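Local coordinates for protein N-formylglutamate amidohydrolase (Ralstonia eutropha, PDB 2Q7S) that binds a zinc ion and probably acts as a metal-dependent hydrolase of the N-formylglutamate amidohydrolase family, at residues 54-62 with 167-175; 87-95 with 99-107. All coordinates share one frame; numbering follows the deposited sequence.

Interaction 1 lies near the centre of the chain, where strand 166-174 of the seven-stranded mixed sheet meets the short helix 58-61 and the loop before it at the zinc site. Interaction 2 lies at the surface, in the two loops flanking strand 96-97, which pairs in parallel with strand 132-133. Along the chain, interaction 2 is nested inside the loop that interaction 1 closes. The two centres are 26 Å apart and the nearest atoms about 9 Å, without touching; the side chain of Asp90 is about 13 Å from the zinc ion. The zinc site is thus built on the central sheet, while interaction 2 ties together a peripheral pair of loops.

Interaction 1 of 2, residues 54-62 with 167-175; sequences EDTHVDALW and WHLNLHSMP. With ZN (zinc ion), chain C.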
loop_
_atom_site.group_PDB
_atom_site.type_symbol
_atom_site.label_atom_id
_atom_site.label_comp_id
_atom_site.label_asym_id
_atom_site.label_seq_id
_atom_site.Cartn_x
_atom_site.Cartn_y
_atom_site.Cartn_z
ATOM N N GLU A 54 8.400 -4.865 -5.151
ATOM C CA GLU A 54 7.332 -4.184 -5.819
ATOM C C GLU A 54 6.015 -4.925 -5.623
ATOM O O GLU A 54 5.928 -6.124 -5.849
ATOM C CB GLU A 54 7.527 -4.167 -7.331
ATOM C CG GLU A 54 8.671 -3.477 -7.880
ATOM C CD GLU A 54 8.712 -3.601 -9.392
ATOM O OE1 GLU A 54 7.830 -4.263 -9.993
ATOM O OE2 GLU A 54 9.634 -3.020 -9.965
ATOM N N ASP A 55 5.003 -4.193 -5.233
ATOM C CA ASP A 55 3.627 -4.638 -5.383
ATOM C C ASP A 55 3.105 -4.309 -6.810
ATOM O O ASP A 55 2.182 -3.501 -6.975
ATOM C CB ASP A 55 2.726 -3.944 -4.391
ATOM C CG ASP A 55 3.110 -4.197 -2.990
ATOM O OD1 ASP A 55 4.241 -4.708 -2.724
ATOM O OD2 ASP A 55 2.282 -3.775 -2.170
ATOM N N THR A 56 3.697 -4.984 -7.788
ATOM C CA THR A 56 3.498 -4.664 -9.216
ATOM C C THR A 56 2.029 -4.823 -9.643
ATOM O O THR A 56 1.315 -5.754 -9.198
ATOM C CB THR A 56 4.428 -5.543 -10.109
ATOM O OG1 THR A 56 5.647 -5.754 -9.417
ATOM C CG2 THR A 56 4.709 -4.922 -11.483
ATOM N N HIS A 57 1.601 -3.878 -10.493
ATOM C CA HIS A 57 0.260 -3.816 -11.096
ATOM C C HIS A 57 -0.915 -3.568 -10.139
ATOM O O HIS A 57 -2.039 -3.580 -10.583
ATOM C CB HIS A 57 -0.054 -5.096 -11.860
ATOM C CG HIS A 57 1.019 -5.545 -12.786
ATOM N ND1 HIS A 57 1.513 -4.742 -13.790
ATOM C CD2 HIS A 57 1.667 -6.730 -12.890
ATOM C CE1 HIS A 57 2.463 -5.398 -14.443
ATOM N NE2 HIS A 57 2.562 -6.611 -13.930
ATOM N N VAL A 58 -0.655 -3.376 -8.840
ATOM C CA VAL A 58 -1.749 -3.251 -7.839
ATOM C C VAL A 58 -2.634 -2.076 -8.124
ATOM O O VAL A 58 -3.858 -2.124 -7.970
ATOM C CB VAL A 58 -1.205 -3.169 -6.372
ATOM C CG1 VAL A 58 -2.253 -2.615 -5.442
ATOM C CG2 VAL A 58 -0.789 -4.574 -5.958
ATOM N N ASP A 59 -2.029 -1.037 -8.648
ATOM C CA ASP A 59 -2.825 0.105 -9.090
ATOM C C ASP A 59 -3.769 -0.195 -10.264
ATOM O O ASP A 59 -4.893 0.299 -10.268
ATOM C CB ASP A 59 -1.937 1.308 -9.339
ATOM C CG ASP A 59 -1.043 1.139 -10.513
ATOM O OD1 ASP A 59 -0.398 0.070 -10.681
ATOM O OD2 ASP A 59 -0.986 2.120 -11.281
ATOM N N ALA A 60 -3.332 -1.015 -11.224
ATOM C CA ALA A 60 -4.178 -1.410 -12.390
ATOM C C ALA A 60 -5.260 -2.402 -11.952
ATOM O O ALA A 60 -6.359 -2.394 -12.507
ATOM C CB ALA A 60 -3.314 -2.012 -13.525
ATOM N N LEU A 61 -4.963 -3.231 -10.932
ATOM C CA LEU A 61 -5.952 -4.189 -10.379
ATOM C C LEU A 61 -7.148 -3.435 -9.830
ATOM O O LEU A 61 -8.286 -3.856 -10.020
ATOM C CB LEU A 61 -5.390 -5.057 -9.273
ATOM C CG LEU A 61 -4.480 -6.262 -9.625
ATOM C CD1 LEU A 61 -3.955 -6.859 -8.325
ATOM C CD2 LEU A 61 -5.239 -7.281 -10.470
ATOM N N TRP A 62 -6.872 -2.291 -9.205
ATOM C CA TRP A 62 -7.944 -1.470 -8.652
ATOM C C TRP A 62 -8.360 -0.291 -9.503
ATOM O O TRP A 62 -8.881 0.708 -8.973
ATOM C CB TRP A 62 -7.548 -1.014 -7.262
ATOM C CG TRP A 62 -7.372 -2.120 -6.232
ATOM C CD1 TRP A 62 -6.217 -2.807 -5.962
ATOM C CD2 TRP A 62 -8.343 -2.592 -5.273
ATOM N NE1 TRP A 62 -6.414 -3.687 -4.914
ATOM C CE2 TRP A 62 -7.696 -3.555 -4.459
ATOM C CE3 TRP A 62 -9.689 -2.292 -5.019
ATOM C CZ2 TRP A 62 -8.356 -4.237 -3.429
ATOM C CZ3 TRP A 62 -10.360 -2.996 -3.978
ATOM C CH2 TRP A 62 -9.679 -3.932 -3.207
ATOM N N TRP A 167 -13.453 6.707 4.027
ATOM C CA TRP A 167 -13.033 5.305 4.011
ATOM C C TRP A 167 -11.810 5.227 3.125
ATOM O O TRP A 167 -11.886 5.522 1.919
ATOM C CB TRP A 167 -14.156 4.404 3.486
ATOM C CG TRP A 167 -15.313 4.217 4.457
ATOM C CD1 TRP A 167 -15.484 3.202 5.337
ATOM C CD2 TRP A 167 -16.429 5.101 4.646
ATOM N NE1 TRP A 167 -16.644 3.376 6.043
ATOM C CE2 TRP A 167 -17.241 4.536 5.647
ATOM C CE3 TRP A 167 -16.810 6.325 4.074
ATOM C CZ2 TRP A 167 -18.399 5.145 6.097
ATOM C CZ3 TRP A 167 -17.968 6.930 4.507
ATOM C CH2 TRP A 167 -18.755 6.339 5.512
ATOM N N HIS A 168 -10.670 4.919 3.756
ATOM C CA HIS A 168 -9.388 4.819 3.109
ATOM C C HIS A 168 -9.007 3.331 2.923
ATOM O O HIS A 168 -9.071 2.586 3.875
ATOM C CB HIS A 168 -8.365 5.506 3.978
ATOM C CG HIS A 168 -6.963 5.230 3.572
ATOM N ND1 HIS A 168 -6.005 4.798 4.454
ATOM C CD2 HIS A 168 -6.361 5.314 2.368
ATOM C CE1 HIS A 168 -4.855 4.660 3.815
ATOM N NE2 HIS A 168 -5.047 4.979 2.548
ATOM N N LEU A 169 -8.640 2.928 1.700
ATOM C CA LEU A 169 -8.073 1.585 1.403
ATOM C C LEU A 169 -6.594 1.756 1.023
ATOM O O LEU A 169 -6.252 2.506 0.136
ATOM C CB LEU A 169 -8.838 0.851 0.321
ATOM C CG LEU A 169 -10.370 0.695 0.435
ATOM C CD1 LEU A 169 -10.970 -0.129 -0.735
ATOM C CD2 LEU A 169 -10.762 0.099 1.793
ATOM N N ASN A 170 -5.736 1.076 1.757
ATOM C CA ASN A 170 -4.304 0.998 1.521
ATOM C C ASN A 170 -4.016 -0.356 0.814
ATOM O O ASN A 170 -4.261 -1.422 1.375
ATOM C CB ASN A 170 -3.613 1.124 2.911
ATOM C CG ASN A 170 -2.122 1.269 2.828
ATOM O OD1 ASN A 170 -1.387 0.379 3.267
ATOM N ND2 ASN A 170 -1.657 2.376 2.300
ATOM N N LEU A 171 -3.528 -0.318 -0.427
ATOM C CA LEU A 171 -3.612 -1.434 -1.319
ATOM C C LEU A 171 -2.251 -2.048 -1.569
ATOM O O LEU A 171 -1.314 -1.328 -1.910
ATOM C CB LEU A 171 -4.225 -0.950 -2.680
ATOM C CG LEU A 171 -5.588 -0.250 -2.591
ATOM C CD1 LEU A 171 -6.066 0.288 -3.964
ATOM C CD2 LEU A 171 -6.634 -1.145 -1.980
ATOM N N HIS A 172 -2.167 -3.389 -1.483
ATOM C CA HIS A 172 -0.904 -4.116 -1.589
ATOM C C HIS A 172 -1.065 -5.443 -2.273
ATOM O O HIS A 172 -2.173 -5.929 -2.514
ATOM C CB HIS A 172 -0.311 -4.388 -0.173
ATOM C CG HIS A 172 -0.021 -3.152 0.563
ATOM N ND1 HIS A 172 1.236 -2.583 0.591
ATOM C CD2 HIS A 172 -0.847 -2.303 1.203
ATOM C CE1 HIS A 172 1.165 -1.447 1.252
ATOM N NE2 HIS A 172 -0.082 -1.254 1.630
ATOM N N SER A 173 0.074 -5.994 -2.631
ATOM C CA SER A 173 0.195 -7.427 -2.889
ATOM C C SER A 173 1.380 -8.013 -2.120
ATOM O O SER A 173 2.336 -7.335 -1.790
ATOM C CB SER A 173 0.338 -7.684 -4.393
ATOM O OG SER A 173 1.592 -7.258 -4.847
HETATM N N MSE A 174 1.355 -9.308 -1.953
HETATM C CA MSE A 174 2.318 -9.981 -1.140
HETATM C C MSE A 174 2.786 -11.272 -1.833
HETATM O O MSE A 174 2.010 -11.916 -2.589
HETATM C CB MSE A 174 1.684 -10.261 0.233
HETATM C CG MSE A 174 0.328 -10.870 0.165
HETATM SE SE MSE A 174 -0.396 -11.378 1.903
HETATM C CE MSE A 174 -1.802 -12.362 1.025
ATOM N N PRO A 175 4.041 -11.675 -1.574
ATOM C CA PRO A 175 4.560 -12.913 -2.118
ATOM C C PRO A 175 4.003 -14.133 -1.424
ATOM O O PRO A 175 3.474 -14.052 -0.299
ATOM C CB PRO A 175 6.071 -12.783 -1.877
ATOM C CG PRO A 175 6.156 -11.933 -0.691
ATOM C CD PRO A 175 5.046 -10.962 -0.775
HETATM ZN ZN ZN C . 2.859 -3.390 -0.210
HETATM O O HOH W 1 -4.682 -4.716 -2.719
#
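Asp55 and His172 meet at a shared zinc ion: Asp55 OD2 lies 2.1 Å from the metal and His172 ND1 2.0 Å from it. His32 supplies the third protein ligand, from the loop after the neighbouring strand 26-30. The Asp55 carboxylate reaches the metal with CG beside the backbone N (chi1 -60°). OD2 also accepts a hydrogen bond from Ser173 N at 3.2 Å (N-H...O angle 155°), the donor standing well above the carboxylate plane, while OD1 makes a salt bridge to Arg253. On the far edge of the imidazole, His172 NE2 donates to Asn170 OD1 at 2.7 Å, with the oxygen nearly in the ring plane; together with the zinc bond at ND1 this holds the ring's rotation.

Behind the metal, helix 58-61 and the residue after it pack closely on strand 166-174 of the central mixed sheet. Val58 divides its two methyls along that strand, CG1 against Leu171 and CG2 on Ser173 CB at 3.7 Å. Leu171 then lays its fork over one face of Trp62: CD1 sits 3.7 Å from the centroid of the five-membered ring, 17° off its normal, a CH-pi contact, and CD2 covers the ring near CE2. The looser end is beyond this point, where Trp62 CZ3 only approaches Leu169 CD1 at 4.4 Å. Helix 267-289 packs on Trp62 as well, through Leu275 and Thr279. A single bound water links Trp62 NE1 to His172 O in this buried contact.

The Asn170 side chain and the backbone N of Ser173 are second-shell partners, consistent with their positioning His172 and Asp55. With OD2 shared between zinc and Ser173 N and OD1 held by Arg253, both carboxylate oxygens of Asp55 are engaged.

Interaction 2 of 2, residues 87-95 with 99-107; sequences MLDDIDPAQ and PWPTPLAPG
Ile91 holds CG1 beside its backbone N (chi1 -57°), and Trp100 swings its indole away from its own N, beside the carbonyl carbon (chi1 -165°); together these torsions carry Ile91 CD1 over one face of the ring. The methyl lies 4.0 Å from the centroid of the Trp100 six-membered ring, a CH-pi contact in which the two side chains cross at about a right angle. Pro101 CD covers the opposite face, so the indole is sandwiched. The segments are the surface loops before and after strand 96-97, and Leu88 and Trp100 also touch helix 134-163.

Leu104 carries the apolar middle: its CD2 is 3.9 Å from Ile91 CB, while its CD1 lies 4.0 Å from the ring carbon CD of Pro93, the two side chains running past each other in opposite senses. One backbone hydrogen bond joins the loops: Ala105 N donates to Asp89 O at 2.8 Å, nearly straight at 171°. Two residues further along, Gly107 N donates to Asp90 OD1 at 3.0 Å, from above the carboxylate plane; the same oxygen also bonds Thr110 OG1.

Waters join the solvent side. One donates to Asp89 OD1 and Ala105 O, a second to Asp89 OD2 and Pro103 O, and a third links Leu88 O to Trp100 NE1.

In contrast, the carbonyl oxygen of Ile91 is buried among carbons, facing Leu104 CB at 3.5 Å and Pro106 CB at 3.6 Å, with no polar partner in the model. These two irregular loops are therefore joined by a few directed bonds, bridging waters and a small apolar cluster.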
loop_
_atom_site.group_PDB
_atom_site.type_symbol
_atom_site.label_atom_id
_atom_site.label_comp_id
_atom_site.label_asym_id
_atom_site.label_seq_id
_atom_site.Cartn_x
_atom_site.Cartn_y
_atom_site.Cartn_z
HETATM N N MSE A 87 6.744 5.479 8.210
HETATM C CA MSE A 87 6.904 6.781 8.812
HETATM C C MSE A 87 8.294 7.305 8.532
HETATM O O MSE A 87 9.248 6.581 8.283
HETATM C CB MSE A 87 6.683 6.687 10.337
HETATM C CG MSE A 87 5.393 6.065 10.740
HETATM SE SE MSE A 87 3.928 7.289 10.334
HETATM C CE MSE A 87 3.065 6.632 8.756
ATOM N N LEU A 88 8.397 8.618 8.631
ATOM C CA LEU A 88 9.588 9.341 8.298
ATOM C C LEU A 88 10.706 9.134 9.292
ATOM O O LEU A 88 11.852 9.424 8.968
ATOM C CB LEU A 88 9.242 10.836 8.185
ATOM C CG LEU A 88 8.752 11.230 6.789
ATOM C CD1 LEU A 88 8.610 12.752 6.753
ATOM C CD2 LEU A 88 9.662 10.678 5.721
ATOM N N ASP A 89 10.371 8.630 10.491
ATOM C CA ASP A 89 11.358 8.320 11.505
ATOM C C ASP A 89 11.710 6.827 11.555
ATOM O O ASP A 89 12.435 6.402 12.436
ATOM C CB ASP A 89 10.941 8.869 12.875
ATOM C CG ASP A 89 9.675 8.224 13.435
ATOM O OD1 ASP A 89 8.984 7.441 12.728
ATOM O OD2 ASP A 89 9.382 8.527 14.605
ATOM N N ASP A 90 11.240 6.071 10.565
ATOM C CA ASP A 90 11.458 4.614 10.484
ATOM C C ASP A 90 12.718 4.306 9.672
ATOM O O ASP A 90 12.685 3.656 8.646
ATOM C CB ASP A 90 10.226 3.926 9.920
ATOM C CG ASP A 90 10.236 2.445 10.142
ATOM O OD1 ASP A 90 11.185 1.897 10.762
ATOM O OD2 ASP A 90 9.249 1.828 9.731
ATOM N N ILE A 91 13.843 4.782 10.225
ATOM C CA ILE A 91 15.160 4.687 9.661
ATOM C C ILE A 91 16.066 4.205 10.775
ATOM O O ILE A 91 15.961 4.674 11.892
ATOM C CB ILE A 91 15.718 6.058 9.233
ATOM C CG1 ILE A 91 14.786 6.757 8.236
ATOM C CG2 ILE A 91 17.121 5.844 8.699
ATOM C CD1 ILE A 91 15.072 8.242 7.958
ATOM N N ASP A 92 16.947 3.259 10.468
ATOM C CA ASP A 92 17.963 2.802 11.393
ATOM C C ASP A 92 19.175 3.710 11.226
ATOM O O ASP A 92 19.717 3.788 10.130
ATOM C CB ASP A 92 18.335 1.354 11.057
ATOM C CG ASP A 92 19.488 0.804 11.907
ATOM O OD1 ASP A 92 19.966 1.472 12.840
ATOM O OD2 ASP A 92 19.925 -0.333 11.622
ATOM N N PRO A 93 19.607 4.408 12.309
ATOM C CA PRO A 93 20.805 5.249 12.299
ATOM C C PRO A 93 22.033 4.655 11.615
ATOM O O PRO A 93 22.827 5.388 11.014
ATOM C CB PRO A 93 21.116 5.409 13.786
ATOM C CG PRO A 93 19.870 5.252 14.478
ATOM C CD PRO A 93 18.928 4.476 13.616
ATOM N N ALA A 94 22.195 3.339 11.724
ATOM C CA ALA A 94 23.353 2.672 11.180
ATOM C C ALA A 94 23.354 2.578 9.680
ATOM O O ALA A 94 24.376 2.245 9.114
ATOM C CB ALA A 94 23.502 1.287 11.781
ATOM N N GLN A 95 22.231 2.851 9.019
ATOM C CA GLN A 95 22.216 2.857 7.563
ATOM C C GLN A 95 22.684 4.185 6.958
ATOM O O GLN A 95 22.932 4.257 5.762
ATOM C CB GLN A 95 20.855 2.373 7.002
ATOM C CG GLN A 95 19.656 3.284 7.073
ATOM C CD GLN A 95 18.355 2.584 6.606
ATOM O OE1 GLN A 95 17.361 2.483 7.359
ATOM N NE2 GLN A 95 18.377 2.074 5.376
ATOM N N PRO A 99 24.805 11.593 11.423
ATOM C CA PRO A 99 23.678 11.544 12.344
ATOM C C PRO A 99 22.424 12.258 11.779
ATOM O O PRO A 99 22.519 13.301 11.114
ATOM C CB PRO A 99 24.222 12.292 13.555
ATOM C CG PRO A 99 25.040 13.416 12.906
ATOM C CD PRO A 99 25.583 12.838 11.597
ATOM N N TRP A 100 21.256 11.697 12.059
ATOM C CA TRP A 100 19.999 12.265 11.590
ATOM C C TRP A 100 19.639 13.426 12.520
ATOM O O TRP A 100 19.924 13.355 13.714
ATOM C CB TRP A 100 18.930 11.199 11.636
ATOM C CG TRP A 100 17.698 11.503 10.892
ATOM C CD1 TRP A 100 16.460 11.710 11.429
ATOM C CD2 TRP A 100 17.544 11.618 9.472
ATOM N NE1 TRP A 100 15.554 11.908 10.448
ATOM C CE2 TRP A 100 16.181 11.884 9.233
ATOM C CE3 TRP A 100 18.414 11.508 8.382
ATOM C CZ2 TRP A 100 15.668 12.055 7.956
ATOM C CZ3 TRP A 100 17.885 11.635 7.093
ATOM C CH2 TRP A 100 16.556 11.929 6.891
ATOM N N PRO A 101 19.071 14.520 11.976
ATOM C CA PRO A 101 18.846 15.702 12.805
ATOM C C PRO A 101 17.846 15.567 13.967
ATOM O O PRO A 101 17.866 16.385 14.894
ATOM C CB PRO A 101 18.351 16.742 11.794
ATOM C CG PRO A 101 17.854 15.993 10.669
ATOM C CD PRO A 101 18.717 14.783 10.576
ATOM N N THR A 102 16.964 14.576 13.858
ATOM C CA THR A 102 15.851 14.337 14.773
ATOM C C THR A 102 15.846 12.880 15.224
ATOM O O THR A 102 16.572 12.031 14.650
ATOM C CB THR A 102 14.492 14.656 14.057
ATOM O OG1 THR A 102 14.459 14.025 12.782
ATOM C CG2 THR A 102 14.318 16.191 13.848
ATOM N N PRO A 103 15.069 12.578 16.292
ATOM C CA PRO A 103 14.973 11.208 16.784
ATOM C C PRO A 103 14.430 10.219 15.757
ATOM O O PRO A 103 13.463 10.517 15.013
ATOM C CB PRO A 103 14.005 11.324 17.975
ATOM C CG PRO A 103 13.955 12.724 18.305
ATOM C CD PRO A 103 14.281 13.510 17.125
ATOM N N LEU A 104 15.062 9.041 15.717
ATOM C CA LEU A 104 14.643 7.952 14.848
ATOM C C LEU A 104 14.050 6.856 15.718
ATOM O O LEU A 104 14.457 6.686 16.856
ATOM C CB LEU A 104 15.834 7.441 14.044
ATOM C CG LEU A 104 16.271 8.426 12.940
ATOM C CD1 LEU A 104 17.464 7.909 12.170
ATOM C CD2 LEU A 104 15.126 8.663 12.030
ATOM N N ALA A 105 13.054 6.165 15.176
ATOM C CA ALA A 105 12.263 5.157 15.881
ATOM C C ALA A 105 12.032 3.988 14.923
ATOM O O ALA A 105 10.896 3.743 14.476
ATOM C CB ALA A 105 10.968 5.735 16.309
ATOM N N PRO A 106 13.113 3.287 14.552
ATOM C CA PRO A 106 12.958 2.168 13.628
ATOM C C PRO A 106 12.151 0.963 14.200
ATOM O O PRO A 106 12.261 0.634 15.378
ATOM C CB PRO A 106 14.405 1.764 13.335
ATOM C CG PRO A 106 15.203 2.173 14.586
ATOM C CD PRO A 106 14.516 3.464 15.004
ATOM N N GLY A 107 11.359 0.314 13.355
ATOM C CA GLY A 107 10.611 -0.900 13.718
ATOM C C GLY A 107 11.208 -2.154 13.090
ATOM O O GLY A 107 12.429 -2.354 13.131
HETATM O O HOH W 2 12.586 11.639 10.265
HETATM O O HOH W 3 8.792 4.691 13.179
HETATM O O HOH W 4 10.909 9.840 16.410
#